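Local coordinates for hypothetical protein AF1796 (Archaeoglobus fulgidus, PDB 1VIM), which is of unknown function but belongs to the SIS family of sugar isomerase-like proteins and probably binds a phosphosugar or related carbohydrate derivative, perhaps as an isomerase, at residues 36-44 against 169-180. Numbering follows the deposited sequence.
Sequences TVGEMIKLI and FLDALVAEIMMQ
The ring of F169 meets helix 36-44 with its edge: V37 CG2 lies near the ring plane 3.9 Å from CE1, and M40 SD approaches CE2, 5.3 Å from the ring centroid and 87° off its normal, an edge-on Met-aromatic contact. Compact, beta-branched V37 serves two neighbours, its other methyl touching L173. M40 suits its place because its slim chain, with CG anti to the backbone N (chi1 177°), runs on extended past the ring, its methyl touching L170 and L173. L173, a branched knob among V37, M40, I41 and I44, splits its methyls: CD1 meets V37 CG1 and I41 CG1, while CD2 faces M40 and I44. In return I41 sends CD1 to E176 CG (3.8 Å), CG1 to L173 and I177, and CG2 to Q180 OE1 (3.6 Å). With an alanine here, the hole among these four would probably stay unfilled, and the E176 and Q180 chains would lose their apolar backing. Q180, at the partly exposed end, also hydrogen-bonds through NE2 to E176 OE2 (3.2 Å), which H11 of the second subunit shares; L14 N of that subunit takes OE1. Segments 36-44 and 169-180 cross at -68°, interlocking knobs-into-holes beside the five-stranded parallel sheet, where M40 reaches V120 and V122, consistent with the three-layer alpha-beta-alpha sandwich of SIS domains.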
loop_
_atom_site.group_PDB
_atom_site.type_symbol
_atom_site.label_atom_id
_atom_site.label_comp_id
_atom_site.label_asym_id
_atom_site.label_seq_id
_atom_site.Cartn_x
_atom_site.Cartn_y
_atom_site.Cartn_z
ATOM N N THR A 36 30.434 -1.099 -12.128
ATOM C CA THR A 36 29.035 -1.459 -12.167
ATOM C C THR A 36 28.136 -0.338 -11.622
ATOM O O THR A 36 27.081 -0.071 -12.171
ATOM C CB THR A 36 28.812 -2.778 -11.415
ATOM O OG1 THR A 36 29.696 -3.767 -11.974
ATOM C CG2 THR A 36 27.467 -3.313 -11.739
ATOM N N VAL A 37 28.578 0.344 -10.576
ATOM C CA VAL A 37 27.853 1.500 -10.091
ATOM C C VAL A 37 27.687 2.509 -11.235
ATOM O O VAL A 37 26.595 3.011 -11.456
ATOM C CB VAL A 37 28.578 2.154 -8.911
ATOM C CG1 VAL A 37 27.960 3.514 -8.577
ATOM C CG2 VAL A 37 28.565 1.209 -7.695
ATOM N N GLY A 38 28.767 2.801 -11.964
ATOM C CA GLY A 38 28.666 3.719 -13.085
ATOM C C GLY A 38 27.667 3.278 -14.147
ATOM O O GLY A 38 26.922 4.116 -14.693
ATOM N N GLU A 39 27.653 1.975 -14.464
ATOM C CA GLU A 39 26.729 1.423 -15.472
ATOM C C GLU A 39 25.279 1.563 -14.999
ATOM O O GLU A 39 24.372 1.876 -15.783
ATOM C CB GLU A 39 27.036 -0.053 -15.767
ATOM C CG GLU A 39 28.356 -0.271 -16.492
ATOM C CD GLU A 39 28.831 -1.709 -16.414
ATOM O OE1 GLU A 39 28.088 -2.572 -15.879
ATOM O OE2 GLU A 39 29.963 -1.979 -16.890
ATOM N N MET A 40 25.058 1.310 -13.712
ATOM C CA MET A 40 23.716 1.480 -13.137
ATOM C C MET A 40 23.248 2.931 -13.215
ATOM O O MET A 40 22.121 3.209 -13.638
ATOM C CB MET A 40 23.683 0.975 -11.684
ATOM C CG MET A 40 22.343 1.191 -10.992
ATOM S SD MET A 40 22.304 0.339 -9.405
ATOM C CE MET A 40 20.599 0.673 -8.888
ATOM N N ILE A 41 24.123 3.868 -12.832
ATOM C CA ILE A 41 23.790 5.291 -12.954
ATOM C C ILE A 41 23.478 5.662 -14.401
ATOM O O ILE A 41 22.507 6.361 -14.679
ATOM C CB ILE A 41 24.927 6.181 -12.400
ATOM C CG1 ILE A 41 24.978 6.009 -10.885
ATOM C CG2 ILE A 41 24.694 7.675 -12.735
ATOM C CD1 ILE A 41 26.190 6.661 -10.225
ATOM N N LYS A 42 24.308 5.186 -15.335
ATOM C CA LYS A 42 24.088 5.463 -16.744
ATOM C C LYS A 42 22.706 4.991 -17.234
ATOM O O LYS A 42 22.011 5.738 -17.942
ATOM C CB LYS A 42 25.197 4.837 -17.598
ATOM C CG LYS A 42 25.047 5.092 -19.088
ATOM N N LEU A 43 22.293 3.773 -16.852
ATOM C CA LEU A 43 20.965 3.289 -17.258
ATOM C C LEU A 43 19.840 4.097 -16.617
ATOM O O LEU A 43 18.831 4.410 -17.267
ATOM C CB LEU A 43 20.766 1.800 -16.962
ATOM C CG LEU A 43 21.543 0.771 -17.782
ATOM C CD1 LEU A 43 20.939 -0.606 -17.564
ATOM C CD2 LEU A 43 21.499 1.117 -19.258
ATOM N N ILE A 44 19.977 4.419 -15.330
ATOM C CA ILE A 44 18.974 5.263 -14.678
ATOM C C ILE A 44 18.843 6.623 -15.386
ATOM O O ILE A 44 17.744 7.124 -15.613
ATOM C CB ILE A 44 19.305 5.428 -13.157
ATOM C CG1 ILE A 44 18.953 4.132 -12.408
ATOM C CG2 ILE A 44 18.541 6.618 -12.547
ATOM C CD1 ILE A 44 19.576 4.072 -10.967
ATOM N N PHE A 169 23.515 0.834 0.379
ATOM C CA PHE A 169 24.028 1.028 -0.963
ATOM C C PHE A 169 23.187 2.006 -1.784
ATOM O O PHE A 169 23.722 2.893 -2.464
ATOM C CB PHE A 169 24.158 -0.297 -1.728
ATOM C CG PHE A 169 24.368 -0.091 -3.187
ATOM C CD1 PHE A 169 25.573 0.437 -3.657
ATOM C CD2 PHE A 169 23.328 -0.310 -4.077
ATOM C CE1 PHE A 169 25.721 0.686 -5.012
ATOM C CE2 PHE A 169 23.486 -0.084 -5.425
ATOM C CZ PHE A 169 24.677 0.425 -5.892
ATOM N N LEU A 170 21.866 1.822 -1.776
ATOM C CA LEU A 170 20.998 2.693 -2.602
ATOM C C LEU A 170 21.046 4.144 -2.105
ATOM O O LEU A 170 21.004 5.079 -2.917
ATOM C CB LEU A 170 19.582 2.129 -2.651
ATOM C CG LEU A 170 19.538 0.819 -3.458
ATOM C CD1 LEU A 170 18.205 0.080 -3.260
ATOM C CD2 LEU A 170 19.787 1.054 -4.926
ATOM N N ASP A 171 21.153 4.340 -0.788
ATOM C CA ASP A 171 21.319 5.702 -0.274
ATOM C C ASP A 171 22.700 6.266 -0.644
ATOM O O ASP A 171 22.826 7.465 -0.946
ATOM C CB ASP A 171 21.151 5.771 1.236
ATOM C CG ASP A 171 19.732 5.679 1.669
ATOM O OD1 ASP A 171 18.826 6.158 0.962
ATOM O OD2 ASP A 171 19.458 5.146 2.761
ATOM N N ALA A 172 23.713 5.410 -0.710
ATOM C CA ALA A 172 25.038 5.836 -1.187
ATOM C C ALA A 172 24.991 6.243 -2.657
ATOM O O ALA A 172 25.644 7.228 -3.078
ATOM C CB ALA A 172 26.070 4.741 -0.977
ATOM N N LEU A 173 24.237 5.487 -3.452
ATOM C CA LEU A 173 24.069 5.780 -4.859
ATOM C C LEU A 173 23.379 7.143 -5.025
ATOM O O LEU A 173 23.763 7.932 -5.898
ATOM C CB LEU A 173 23.277 4.642 -5.528
ATOM C CG LEU A 173 23.142 4.728 -7.033
ATOM C CD1 LEU A 173 24.464 4.326 -7.642
ATOM C CD2 LEU A 173 22.081 3.727 -7.448
ATOM N N VAL A 174 22.375 7.424 -4.199
ATOM C CA VAL A 174 21.715 8.736 -4.220
ATOM C C VAL A 174 22.730 9.845 -3.950
ATOM O O VAL A 174 22.737 10.851 -4.637
ATOM C CB VAL A 174 20.544 8.788 -3.201
ATOM C CG1 VAL A 174 20.099 10.218 -2.951
ATOM C CG2 VAL A 174 19.375 7.986 -3.732
ATOM N N ALA A 175 23.588 9.669 -2.944
ATOM C CA ALA A 175 24.615 10.661 -2.643
ATOM C C ALA A 175 25.482 10.912 -3.881
ATOM O O ALA A 175 25.846 12.058 -4.180
ATOM C CB ALA A 175 25.446 10.178 -1.488
ATOM N N GLU A 176 25.846 9.846 -4.579
ATOM C CA GLU A 176 26.699 9.952 -5.762
ATOM C C GLU A 176 25.994 10.685 -6.894
ATOM O O GLU A 176 26.576 11.577 -7.533
ATOM C CB GLU A 176 27.119 8.554 -6.201
ATOM C CG GLU A 176 27.995 8.526 -7.445
ATOM C CD GLU A 176 29.363 9.162 -7.248
ATOM O OE1 GLU A 176 29.821 9.319 -6.092
ATOM O OE2 GLU A 176 29.980 9.495 -8.292
ATOM N N ILE A 177 24.734 10.338 -7.144
ATOM C CA ILE A 177 23.956 11.039 -8.165
ATOM C C ILE A 177 23.789 12.514 -7.814
ATOM O O ILE A 177 23.895 13.379 -8.693
ATOM C CB ILE A 177 22.590 10.341 -8.395
ATOM C CG1 ILE A 177 22.805 8.936 -8.982
ATOM C CG2 ILE A 177 21.726 11.181 -9.341
ATOM C CD1 ILE A 177 21.583 8.010 -8.931
ATOM N N MET A 178 23.580 12.827 -6.544
ATOM C CA MET A 178 23.462 14.241 -6.168
ATOM C C MET A 178 24.726 15.003 -6.511
ATOM O O MET A 178 24.654 16.101 -7.064
ATOM C CB MET A 178 23.182 14.392 -4.687
ATOM C CG MET A 178 21.774 13.971 -4.294
ATOM S SD MET A 178 21.575 13.898 -2.521
ATOM C CE MET A 178 21.638 15.702 -2.084
ATOM N N MET A 179 25.872 14.419 -6.180
ATOM C CA MET A 179 27.163 15.024 -6.513
ATOM C C MET A 179 27.281 15.248 -8.020
ATOM O O MET A 179 27.641 16.363 -8.457
ATOM C CB MET A 179 28.327 14.188 -5.958
ATOM C CG MET A 179 29.725 14.748 -6.271
ATOM S SD MET A 179 30.345 14.143 -7.845
ATOM C CE MET A 179 31.951 14.935 -7.912
ATOM N N GLN A 180 26.971 14.233 -8.823
ATOM C CA GLN A 180 27.115 14.319 -10.283
ATOM C C GLN A 180 26.223 15.377 -10.898
ATOM O O GLN A 180 26.619 16.046 -11.867
ATOM C CB GLN A 180 26.846 12.971 -10.950
ATOM C CG GLN A 180 27.892 11.925 -10.643
ATOM C CD GLN A 180 27.705 10.646 -11.424
ATOM O OE1 GLN A 180 26.850 10.560 -12.308
ATOM N NE2 GLN A 180 28.522 9.654 -11.121
#